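Side-chain contacts in putative adhesin (Komagataella phaffii, PDB 5FX8), which is a putative cell-wall adhesion protein that may take part in cell-cell interaction, contacting other proteins through salt bridges and hydrogen bonds: residues C[177-182]-C[259-264]; C[25-30]-C[129-134]; C[163-168]-C[274-279]; C[9-12]-C[18-21]. One frame throughout, in Å; residues are numbered along the deposited sequence.

Contact 1 of 4, residues C[177-182]-C[259-264]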
loop_
_atom_site.group_PDB
_atom_site.type_symbol
_atom_site.label_atom_id
_atom_site.label_comp_id
_atom_site.label_asym_id
_atom_site.label_seq_id
_atom_site.Cartn_x
_atom_site.Cartn_y
_atom_site.Cartn_z
ATOM N N THR C 177 -8.577 22.366 15.718
ATOM C CA THR C 177 -9.148 21.191 15.064
ATOM C C THR C 177 -10.653 21.047 15.250
ATOM O O THR C 177 -11.327 20.559 14.339
ATOM C CB THR C 177 -8.471 19.899 15.567
ATOM O OG1 THR C 177 -8.833 19.648 16.928
ATOM C CG2 THR C 177 -6.967 20.031 15.486
ATOM N N ASN C 178 -11.205 21.460 16.388
ATOM C CA ASN C 178 -12.639 21.383 16.595
ATOM C C ASN C 178 -13.147 22.658 17.250
ATOM O O ASN C 178 -12.448 23.312 18.023
ATOM C CB ASN C 178 -13.010 20.162 17.430
ATOM C CG ASN C 178 -12.617 18.885 16.752
ATOM O OD1 ASN C 178 -11.450 18.510 16.758
ATOM N ND2 ASN C 178 -13.583 18.213 16.143
ATOM N N ILE C 179 -14.379 23.009 16.910
ATOM C CA ILE C 179 -15.019 24.212 17.405
ATOM C C ILE C 179 -16.431 23.866 17.834
ATOM O O ILE C 179 -17.219 23.363 17.031
ATOM C CB ILE C 179 -15.052 25.319 16.346
ATOM C CG1 ILE C 179 -13.634 25.648 15.900
ATOM C CG2 ILE C 179 -15.760 26.521 16.910
ATOM C CD1 ILE C 179 -13.550 26.720 14.855
ATOM N N ASP C 180 -16.748 24.157 19.092
ATOM C CA ASP C 180 -18.079 23.993 19.656
ATOM C C ASP C 180 -18.657 25.344 20.060
ATOM O O ASP C 180 -18.014 26.102 20.783
ATOM C CB ASP C 180 -18.024 23.086 20.871
ATOM C CG ASP C 180 -17.382 21.778 20.568
ATOM O OD1 ASP C 180 -17.793 21.152 19.570
ATOM O OD2 ASP C 180 -16.461 21.380 21.310
ATOM N N ILE C 181 -19.884 25.624 19.639
ATOM C CA ILE C 181 -20.536 26.898 19.905
ATOM C C ILE C 181 -21.949 26.646 20.411
ATOM O O ILE C 181 -22.670 25.806 19.867
ATOM C CB ILE C 181 -20.557 27.776 18.637
ATOM C CG1 ILE C 181 -19.141 28.126 18.212
ATOM C CG2 ILE C 181 -21.295 29.043 18.877
ATOM C CD1 ILE C 181 -19.027 28.389 16.767
ATOM N N SER C 182 -22.348 27.367 21.450
ATOM C CA SER C 182 -23.749 27.419 21.846
ATOM C C SER C 182 -24.108 28.835 22.278
ATOM O O SER C 182 -23.314 29.504 22.939
ATOM C CB SER C 182 -24.040 26.449 22.972
ATOM O OG SER C 182 -23.280 26.824 24.093
ATOM N N GLU C 259 -6.589 32.595 8.856
ATOM C CA GLU C 259 -8.000 32.588 8.527
ATOM C C GLU C 259 -8.832 32.887 9.766
ATOM O O GLU C 259 -8.391 32.689 10.896
ATOM C CB GLU C 259 -8.403 31.247 7.915
ATOM C CG GLU C 259 -8.037 31.113 6.444
ATOM C CD GLU C 259 -8.410 29.757 5.883
ATOM O OE1 GLU C 259 -8.586 28.833 6.699
ATOM O OE2 GLU C 259 -8.530 29.613 4.640
ATOM N N VAL C 260 -10.038 33.402 9.535
ATOM C CA VAL C 260 -11.018 33.639 10.586
ATOM C C VAL C 260 -12.326 32.997 10.159
ATOM O O VAL C 260 -12.822 33.274 9.065
ATOM C CB VAL C 260 -11.225 35.143 10.869
ATOM C CG1 VAL C 260 -12.429 35.356 11.736
ATOM C CG2 VAL C 260 -10.041 35.726 11.570
ATOM N N LEU C 261 -12.864 32.122 11.009
ATOM C CA LEU C 261 -14.209 31.583 10.848
ATOM C C LEU C 261 -15.228 32.520 11.484
ATOM O O LEU C 261 -15.118 32.850 12.663
ATOM C CB LEU C 261 -14.330 30.206 11.502
ATOM C CG LEU C 261 -15.745 29.644 11.546
ATOM C CD1 LEU C 261 -16.182 29.393 10.171
ATOM C CD2 LEU C 261 -15.756 28.367 12.288
ATOM N N ARG C 262 -16.238 32.910 10.724
ATOM C CA ARG C 262 -17.260 33.822 11.214
ATOM C C ARG C 262 -18.616 33.151 11.109
ATOM O O ARG C 262 -19.067 32.831 10.011
ATOM C CB ARG C 262 -17.242 35.136 10.432
ATOM C CG ARG C 262 -18.442 36.035 10.680
ATOM C CD ARG C 262 -18.174 37.443 10.229
ATOM N NE ARG C 262 -17.239 38.087 11.137
ATOM C CZ ARG C 262 -16.690 39.267 10.911
ATOM N NH1 ARG C 262 -16.989 39.922 9.800
ATOM N NH2 ARG C 262 -15.846 39.788 11.789
ATOM N N VAL C 263 -19.272 32.950 12.238
ATOM C CA VAL C 263 -20.610 32.392 12.247
ATOM C C VAL C 263 -21.611 33.513 12.471
ATOM O O VAL C 263 -21.444 34.334 13.373
ATOM C CB VAL C 263 -20.748 31.304 13.319
ATOM C CG1 VAL C 263 -22.129 30.704 13.253
ATOM C CG2 VAL C 263 -19.727 30.246 13.091
ATOM N N SER C 264 -22.652 33.548 11.658
ATOM C CA SER C 264 -23.672 34.577 11.740
ATOM C C SER C 264 -25.006 33.928 12.062
ATOM O O SER C 264 -25.420 33.005 11.366
ATOM C CB SER C 264 -23.748 35.344 10.425
ATOM O OG SER C 264 -24.845 36.220 10.391
#
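I179 holds CG1 beside its backbone N (chi1 -58°) and extends the chain fully (chi2 180°), which carries CD1 outward to the CD2 methyl of L261, whose CG lies anti to its own backbone N (chi1 172°). The contact lies inside the β-sandwich of the second cohesin-like domain, between strand 176-186 of one antiparallel sheet and strand 260-268 of the sheet facing it. I179 CD1 meets L261 CD2 at 3.8 Å, and the two branches lie alongside, pointing past one another. The CA atoms of I179 and L261 are 9.9 Å apart and those of I181 and V263 9.4 Å, a separation bridged by methyl groups, with no hydrogen bond between the segments. F251 and L249 of strand 246-252 add to the apolar layer. R262, on the side turned from I179 and I181, forms salt bridges with D168 and D208, and at the start of 177-182 residues T177 and N178 make a classic β bulge opposite T285. One rung along from the first pair, the isoleucine and valine methyls also pass side by side, I181 CD1 lying 4.2 Å from V263 CG2.

Contact 2 of 4, residues C[25-30]-C[129-134]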
loop_
_atom_site.group_PDB
_atom_site.type_symbol
_atom_site.label_atom_id
_atom_site.label_comp_id
_atom_site.label_asym_id
_atom_site.label_seq_id
_atom_site.Cartn_x
_atom_site.Cartn_y
_atom_site.Cartn_z
ATOM N N PHE C 25 -20.092 54.190 23.396
ATOM C CA PHE C 25 -19.194 55.042 24.160
ATOM C C PHE C 25 -19.966 55.729 25.273
ATOM O O PHE C 25 -20.871 56.522 25.008
ATOM C CB PHE C 25 -18.554 56.085 23.260
ATOM C CG PHE C 25 -17.625 55.513 22.254
ATOM C CD1 PHE C 25 -18.104 54.979 21.073
ATOM C CD2 PHE C 25 -16.258 55.507 22.487
ATOM C CE1 PHE C 25 -17.231 54.451 20.146
ATOM C CE2 PHE C 25 -15.389 54.980 21.552
ATOM C CZ PHE C 25 -15.875 54.455 20.381
ATOM N N VAL C 26 -19.600 55.423 26.512
ATOM C CA VAL C 26 -20.166 56.064 27.691
ATOM C C VAL C 26 -19.581 57.467 27.787
ATOM O O VAL C 26 -18.409 57.628 28.134
ATOM C CB VAL C 26 -19.843 55.244 28.941
ATOM C CG1 VAL C 26 -20.431 55.862 30.171
ATOM C CG2 VAL C 26 -20.349 53.864 28.756
ATOM N N VAL C 27 -20.374 58.484 27.470
ATOM C CA VAL C 27 -19.948 59.878 27.590
ATOM C C VAL C 27 -20.464 60.419 28.918
ATOM O O VAL C 27 -21.659 60.674 29.054
ATOM C CB VAL C 27 -20.461 60.728 26.426
ATOM C CG1 VAL C 27 -20.013 62.139 26.596
ATOM C CG2 VAL C 27 -19.947 60.203 25.144
ATOM N N SER C 28 -19.571 60.639 29.884
ATOM C CA SER C 28 -19.927 60.963 31.264
ATOM C C SER C 28 -19.645 62.423 31.600
ATOM O O SER C 28 -18.531 62.908 31.411
ATOM C CB SER C 28 -19.162 60.076 32.235
ATOM O OG SER C 28 -19.514 58.729 32.041
ATOM N N PHE C 29 -20.640 63.103 32.150
ATOM C CA PHE C 29 -20.510 64.503 32.547
ATOM C C PHE C 29 -20.455 64.545 34.065
ATOM O O PHE C 29 -21.463 64.330 34.729
ATOM C CB PHE C 29 -21.667 65.339 31.997
ATOM C CG PHE C 29 -21.712 65.385 30.504
ATOM C CD1 PHE C 29 -22.400 64.419 29.788
ATOM C CD2 PHE C 29 -21.033 66.364 29.812
ATOM C CE1 PHE C 29 -22.432 64.437 28.417
ATOM C CE2 PHE C 29 -21.070 66.402 28.442
ATOM C CZ PHE C 29 -21.774 65.429 27.742
ATOM N N VAL C 30 -19.283 64.775 34.603
ATOM C CA VAL C 30 -19.070 64.764 36.039
ATOM C C VAL C 30 -19.398 66.140 36.590
ATOM O O VAL C 30 -18.955 67.154 36.045
ATOM C CB VAL C 30 -17.624 64.364 36.368
ATOM C CG1 VAL C 30 -17.372 64.354 37.872
ATOM C CG2 VAL C 30 -17.343 63.019 35.789
ATOM N N PHE C 129 -11.872 63.411 21.556
ATOM C CA PHE C 129 -13.175 64.027 21.343
ATOM C C PHE C 129 -13.156 65.386 22.008
ATOM O O PHE C 129 -12.762 65.497 23.168
ATOM C CB PHE C 129 -14.309 63.194 21.943
ATOM C CG PHE C 129 -14.346 61.768 21.505
ATOM C CD1 PHE C 129 -14.957 61.414 20.323
ATOM C CD2 PHE C 129 -13.829 60.780 22.304
ATOM C CE1 PHE C 129 -15.024 60.120 19.942
ATOM C CE2 PHE C 129 -13.895 59.485 21.923
ATOM C CZ PHE C 129 -14.493 59.153 20.745
ATOM N N ASP C 130 -13.567 66.413 21.283
ATOM C CA ASP C 130 -13.554 67.778 21.799
ATOM C C ASP C 130 -14.960 68.182 22.237
ATOM O O ASP C 130 -15.856 68.339 21.405
ATOM C CB ASP C 130 -13.016 68.741 20.745
ATOM C CG ASP C 130 -11.558 68.527 20.457
ATOM O OD1 ASP C 130 -10.853 68.024 21.350
ATOM O OD2 ASP C 130 -11.117 68.857 19.337
ATOM N N PHE C 131 -15.152 68.358 23.538
ATOM C CA PHE C 131 -16.375 68.943 24.084
ATOM C C PHE C 131 -16.098 70.397 24.477
ATOM O O PHE C 131 -15.186 70.673 25.264
ATOM C CB PHE C 131 -16.877 68.139 25.285
ATOM C CG PHE C 131 -17.151 66.698 24.972
ATOM C CD1 PHE C 131 -16.153 65.750 25.093
ATOM C CD2 PHE C 131 -18.396 66.293 24.540
ATOM C CE1 PHE C 131 -16.383 64.449 24.794
ATOM C CE2 PHE C 131 -18.630 64.985 24.244
ATOM C CZ PHE C 131 -17.616 64.061 24.365
ATOM N N GLU C 132 -16.870 71.323 23.918
ATOM C CA GLU C 132 -16.708 72.743 24.194
ATOM C C GLU C 132 -17.773 73.219 25.172
ATOM O O GLU C 132 -18.970 73.010 24.953
ATOM C CB GLU C 132 -16.756 73.554 22.903
ATOM C CG GLU C 132 -15.536 73.322 22.031
ATOM C CD GLU C 132 -15.172 74.513 21.175
ATOM O OE1 GLU C 132 -15.813 75.576 21.323
ATOM O OE2 GLU C 132 -14.244 74.386 20.347
ATOM N N THR C 133 -17.329 73.817 26.272
ATOM C CA THR C 133 -18.226 74.591 27.110
ATOM C C THR C 133 -17.980 76.069 26.858
ATOM O O THR C 133 -17.585 76.459 25.753
ATOM C CB THR C 133 -18.032 74.271 28.584
ATOM O OG1 THR C 133 -16.753 74.743 29.003
ATOM C CG2 THR C 133 -18.117 72.781 28.804
ATOM N N SER C 134 -18.204 76.898 27.870
ATOM C CA SER C 134 -18.041 78.333 27.682
ATOM C C SER C 134 -16.664 78.791 28.106
ATOM O O SER C 134 -16.080 79.674 27.477
ATOM C CB SER C 134 -19.121 79.101 28.447
ATOM O OG SER C 134 -19.226 78.663 29.788
#
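An aromatic interior between two β-sheets defines this part of the first cohesin-like domain: F25 and V27 on strand 25-31 face F129 and F131 near the end of strand 126-132. The segments belong to different sheets, and the CA atoms of V27 and F129, the nearest across the contact, are 10.1 Å apart, so only side chains close the distance. F25 and F129 form an offset edge-to-face pair, with the edge of F129 turned toward the face of F25; the ring centroids are 6.0 Å apart and the planes stand at 69°. Their closest atoms are F25 CE2 and F129 CZ, at 4.3 Å. Beside this pair, V27 and F131 reach out to each other from the facing strands. V27 CG1, placed anti to the backbone N (chi1 180°), lies 3.8 Å from F131 CZ, with F131 CE2 almost as near, and comes to the ring obliquely. V142 of strand 137-144 packs on both F25 and F129, while I7 of strand 4-11 packs on F131, widening the apolar cluster. All four touching residues are buried, and the segments together bury 160 Å² against each other without a hydrogen bond. The contact is therefore carbon against carbon, held by dispersion and burial, with the tilted Phe pair probably adding a modest electrostatic preference for hydrogen-bearing edge against ring face.

Contact 3 of 4, residues C[163-168]-C[274-279]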
loop_
_atom_site.group_PDB
_atom_site.type_symbol
_atom_site.label_atom_id
_atom_site.label_comp_id
_atom_site.label_asym_id
_atom_site.label_seq_id
_atom_site.Cartn_x
_atom_site.Cartn_y
_atom_site.Cartn_z
ATOM N N VAL C 163 -31.236 41.557 15.543
ATOM C CA VAL C 163 -29.807 41.483 15.832
ATOM C C VAL C 163 -29.199 40.422 14.944
ATOM O O VAL C 163 -29.666 39.282 14.933
ATOM C CB VAL C 163 -29.500 41.106 17.285
ATOM C CG1 VAL C 163 -28.165 41.680 17.666
ATOM C CG2 VAL C 163 -30.558 41.533 18.176
ATOM N N GLU C 164 -28.132 40.766 14.256
ATOM C CA GLU C 164 -27.274 39.774 13.643
ATOM C C GLU C 164 -26.052 39.633 14.535
ATOM O O GLU C 164 -25.352 40.618 14.792
ATOM C CB GLU C 164 -26.898 40.183 12.228
ATOM C CG GLU C 164 -26.199 39.097 11.454
ATOM C CD GLU C 164 -25.862 39.504 10.043
ATOM O OE1 GLU C 164 -25.994 40.713 9.702
ATOM O OE2 GLU C 164 -25.460 38.596 9.278
ATOM N N TRP C 165 -25.841 38.433 15.060
ATOM C CA TRP C 165 -24.679 38.140 15.876
ATOM C C TRP C 165 -23.581 37.580 14.997
ATOM O O TRP C 165 -23.854 36.824 14.067
ATOM C CB TRP C 165 -25.008 37.123 16.956
ATOM C CG TRP C 165 -26.019 37.527 17.919
ATOM C CD1 TRP C 165 -27.321 37.146 17.943
ATOM C CD2 TRP C 165 -25.823 38.356 19.052
ATOM N NE1 TRP C 165 -27.957 37.691 19.021
ATOM C CE2 TRP C 165 -27.057 38.449 19.718
ATOM C CE3 TRP C 165 -24.725 39.044 19.566
ATOM C CZ2 TRP C 165 -27.226 39.207 20.871
ATOM C CZ3 TRP C 165 -24.889 39.786 20.719
ATOM C CH2 TRP C 165 -26.131 39.858 21.360
ATOM N N PHE C 166 -22.340 37.971 15.288
ATOM C CA PHE C 166 -21.151 37.400 14.666
ATOM C C PHE C 166 -20.288 36.785 15.751
ATOM O O PHE C 166 -19.997 37.436 16.754
ATOM C CB PHE C 166 -20.331 38.443 13.901
ATOM C CG PHE C 166 -20.965 38.916 12.620
ATOM C CD1 PHE C 166 -21.995 38.209 12.036
ATOM C CD2 PHE C 166 -20.527 40.066 12.000
ATOM C CE1 PHE C 166 -22.590 38.630 10.859
ATOM C CE2 PHE C 166 -21.122 40.497 10.822
ATOM C CZ PHE C 166 -22.160 39.765 10.253
ATOM N N VAL C 167 -19.888 35.538 15.558
ATOM C CA VAL C 167 -18.900 34.887 16.405
ATOM C C VAL C 167 -17.695 34.599 15.522
ATOM O O VAL C 167 -17.786 33.810 14.573
ATOM C CB VAL C 167 -19.443 33.604 17.043
ATOM C CG1 VAL C 167 -18.412 33.011 17.956
ATOM C CG2 VAL C 167 -20.728 33.887 17.810
ATOM N N ASP C 168 -16.580 35.256 15.803
ATOM C CA ASP C 168 -15.357 35.082 15.035
ATOM C C ASP C 168 -14.413 34.144 15.767
ATOM O O ASP C 168 -14.150 34.329 16.956
ATOM C CB ASP C 168 -14.670 36.421 14.797
ATOM C CG ASP C 168 -15.328 37.218 13.705
ATOM O OD1 ASP C 168 -16.330 36.735 13.153
ATOM O OD2 ASP C 168 -14.848 38.326 13.388
ATOM N N LEU C 274 -35.906 46.523 23.906
ATOM C CA LEU C 274 -34.845 47.519 23.835
ATOM C C LEU C 274 -33.485 46.970 24.217
ATOM O O LEU C 274 -32.483 47.638 23.979
ATOM C CB LEU C 274 -35.163 48.719 24.743
ATOM C CG LEU C 274 -36.529 49.395 24.573
ATOM C CD1 LEU C 274 -36.958 50.194 25.813
ATOM C CD2 LEU C 274 -36.500 50.269 23.348
ATOM N N GLU C 275 -33.426 45.777 24.789
ATOM C CA GLU C 275 -32.220 45.223 25.365
ATOM C C GLU C 275 -32.360 43.707 25.306
ATOM O O GLU C 275 -33.471 43.174 25.400
ATOM C CB GLU C 275 -32.028 45.742 26.798
ATOM C CG GLU C 275 -30.920 45.074 27.608
ATOM C CD GLU C 275 -30.937 45.472 29.092
ATOM O OE1 GLU C 275 -32.023 45.796 29.613
ATOM O OE2 GLU C 275 -29.864 45.471 29.740
ATOM N N VAL C 276 -31.230 43.021 25.127
ATOM C CA VAL C 276 -31.193 41.575 24.909
ATOM C C VAL C 276 -30.000 40.986 25.657
ATOM O O VAL C 276 -28.864 41.421 25.452
ATOM C CB VAL C 276 -31.113 41.246 23.402
ATOM C CG1 VAL C 276 -30.463 39.916 23.161
ATOM C CG2 VAL C 276 -32.467 41.211 22.821
ATOM N N GLN C 277 -30.249 39.991 26.512
ATOM C CA GLN C 277 -29.171 39.231 27.140
ATOM C C GLN C 277 -28.756 38.097 26.210
ATOM O O GLN C 277 -29.611 37.414 25.640
ATOM C CB GLN C 277 -29.594 38.676 28.498
ATOM C CG GLN C 277 -30.172 39.714 29.440
ATOM C CD GLN C 277 -29.170 40.798 29.797
ATOM O OE1 GLN C 277 -28.063 40.507 30.268
ATOM N NE2 GLN C 277 -29.546 42.060 29.562
ATOM N N ASN C 278 -27.447 37.920 26.038
ATOM C CA ASN C 278 -26.930 36.930 25.103
ATOM C C ASN C 278 -25.593 36.404 25.578
ATOM O O ASN C 278 -24.674 37.189 25.819
ATOM C CB ASN C 278 -26.755 37.517 23.710
ATOM C CG ASN C 278 -26.189 36.513 22.735
ATOM O OD1 ASN C 278 -25.012 36.185 22.777
ATOM N ND2 ASN C 278 -27.029 36.020 21.857
ATOM N N VAL C 279 -25.461 35.087 25.652
ATOM C CA VAL C 279 -24.182 34.466 25.953
ATOM C C VAL C 279 -23.817 33.526 24.816
ATOM O O VAL C 279 -24.692 32.945 24.174
ATOM C CB VAL C 279 -24.216 33.725 27.294
ATOM C CG1 VAL C 279 -25.198 32.625 27.221
ATOM C CG2 VAL C 279 -22.864 33.183 27.617
#
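W165 and N278 bury the most surface in this contact, 68 and 50 Å², and V276 follows with 30 Å². The amide of N278 is laid over one face of the indole, its plane 28° from that of the ring, in a stacked amide-aromatic contact. With CG anti to the backbone N (chi1 179°), the Asn side chain reaches from its strand over the indole face, which brings N278 ND2 to 3.2 Å from W165 CE2, toward the rim of the ring system, and N278 CB to 3.3 Å from W165 CZ2. W165 NE1 and N278 ND2, 3.4 Å apart, are both donors and form no hydrogen bond; the amide is instead fixed by N278 OD1 bonding to K154 NZ, whose charge would probably polarise it. V276 fills a different position, its CG1 at the ring edge, close to the plane, 4.0 Å from W165 CZ2. V163 CG1, from the same strand as W165, approaches the opposite indole face near its rim, and F265 also packs on the ring. With strands 162-170 and 275-286 in separate antiparallel sheets and a large aromatic spanning the interval, this is the interior packing of a β-sandwich, here the second cohesin-like domain.

Contact 4 of 4, residues C[9-12]-C[18-21]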
loop_
_atom_site.group_PDB
_atom_site.type_symbol
_atom_site.label_atom_id
_atom_site.label_comp_id
_atom_site.label_asym_id
_atom_site.label_seq_id
_atom_site.Cartn_x
_atom_site.Cartn_y
_atom_site.Cartn_z
ATOM N N VAL C 9 -14.818 59.767 28.300
ATOM C CA VAL C 9 -15.345 58.877 27.283
ATOM C C VAL C 9 -14.615 57.554 27.388
ATOM O O VAL C 9 -13.383 57.513 27.342
ATOM C CB VAL C 9 -15.185 59.448 25.876
ATOM C CG1 VAL C 9 -15.780 58.483 24.911
ATOM C CG2 VAL C 9 -15.860 60.777 25.774
ATOM N N VAL C 10 -15.363 56.478 27.550
ATOM C CA VAL C 10 -14.811 55.135 27.554
ATOM C C VAL C 10 -15.743 54.255 26.743
ATOM O O VAL C 10 -16.836 54.666 26.347
ATOM C CB VAL C 10 -14.635 54.553 28.967
ATOM C CG1 VAL C 10 -13.814 55.477 29.810
ATOM C CG2 VAL C 10 -15.967 54.315 29.603
ATOM N N SER C 11 -15.291 53.036 26.497
ATOM C CA SER C 11 -16.072 52.047 25.777
ATOM C C SER C 11 -16.952 51.307 26.767
ATOM O O SER C 11 -16.471 50.865 27.810
ATOM C CB SER C 11 -15.154 51.067 25.051
ATOM O OG SER C 11 -15.872 49.948 24.579
ATOM N N GLU C 12 -18.239 51.182 26.446
ATOM C CA GLU C 12 -19.114 50.384 27.296
ATOM C C GLU C 12 -18.668 48.927 27.316
ATOM O O GLU C 12 -18.818 48.242 28.334
ATOM C CB GLU C 12 -20.566 50.523 26.833
ATOM C CG GLU C 12 -21.576 49.740 27.645
ATOM C CD GLU C 12 -23.033 50.234 27.508
ATOM O OE1 GLU C 12 -23.555 50.399 26.385
ATOM O OE2 GLU C 12 -23.661 50.463 28.555
ATOM N N THR C 18 -9.779 51.648 25.359
ATOM C CA THR C 18 -9.720 50.836 24.149
ATOM C C THR C 18 -11.131 50.545 23.648
ATOM O O THR C 18 -11.998 50.128 24.421
ATOM C CB THR C 18 -8.972 49.539 24.442
ATOM O OG1 THR C 18 -7.622 49.854 24.774
ATOM C CG2 THR C 18 -8.972 48.637 23.249
ATOM N N ALA C 19 -11.361 50.752 22.359
ATOM C CA ALA C 19 -12.705 50.599 21.849
ATOM C C ALA C 19 -12.658 50.126 20.411
ATOM O O ALA C 19 -11.681 50.359 19.705
ATOM C CB ALA C 19 -13.472 51.911 21.933
ATOM N N TYR C 20 -13.722 49.445 19.994
ATOM C CA TYR C 20 -14.008 49.162 18.598
ATOM C C TYR C 20 -14.772 50.323 17.978
ATOM O O TYR C 20 -15.418 51.108 18.666
ATOM C CB TYR C 20 -14.838 47.890 18.452
ATOM C CG TYR C 20 -14.127 46.635 18.796
ATOM C CD1 TYR C 20 -12.748 46.555 18.718
ATOM C CD2 TYR C 20 -14.822 45.519 19.192
ATOM C CE1 TYR C 20 -12.090 45.395 19.029
ATOM C CE2 TYR C 20 -14.164 44.342 19.508
ATOM C CZ TYR C 20 -12.805 44.291 19.423
ATOM O OH TYR C 20 -12.138 43.145 19.739
ATOM N N LEU C 21 -14.710 50.421 16.656
ATOM C CA LEU C 21 -15.478 51.463 16.009
ATOM C C LEU C 21 -16.961 51.255 16.211
ATOM O O LEU C 21 -17.734 52.200 16.042
ATOM C CB LEU C 21 -15.170 51.511 14.524
ATOM C CG LEU C 21 -13.793 51.969 14.073
ATOM C CD1 LEU C 21 -13.702 51.819 12.574
ATOM C CD2 LEU C 21 -13.591 53.399 14.464
#
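S11 lays its CB against the methyl of A19, with S11 CB and A19 CB 3.6 Å apart, and the same S11 CB is 3.4 Å from the backbone oxygen T18 O. T18 joins in through this carbonyl, since its own side chain is directed away from 9-12. The hydroxyl of S11 is turned to other work: OG lies anti to the backbone N (chi1 168°) and is hydrogen-bonded to D23 OD2, with weaker bonds to the backbone N atoms of R13 and T14. Towards 18-21 it makes only loose approaches, S11 OG lying 3.9 Å from T18 O and 4.1 Å from A19 CB, and no hydrogen bond links the two segments. T18 O itself is taken by T14 OG1, within the short connection between them. The CA atoms of S11 and A19 are 5.4 Å apart, close to the spacing of paired strands, yet the two are not β-partners. Strand 4-11 pairs antiparallel with 25-31 in the large sheet of the first cohesin-like domain, whereas strand 18-19 runs parallel to 137-144 in a smaller sheet, so residues 12-17 carry the chain across from one sheet to the other. A19 is buried there, its methyl also touching F25 and V142. D23 ties both sides of this crossing together, since OD2 binds the backbone N of Y20 as well as S11 OG.

Along the chain, contact 4 closes first, contact 2 follows, and contact 1 falls within the span bracketed by contact 3. Contacts 4 and 2 share the first cohesin-like domain; their centres are 14 Å apart and they touch by a probable hydrogen bond, V26 N to V10 O, between neighbouring strands 4-11 and 25-31. Contacts 1 and 3, with centres 16 Å apart, join the same two facing sheets of the second domain; an R262-D168 salt bridge and a probable S264-E164 hydrogen bond connect them. Contacts 1 and 2 lie on opposite sides of the chain's centre, centres 39 Å apart. This N-terminal part of the adhesin thus has two separately packed interiors; contacts 3 and 4 approach to about 8 Å between nearest atoms without touching.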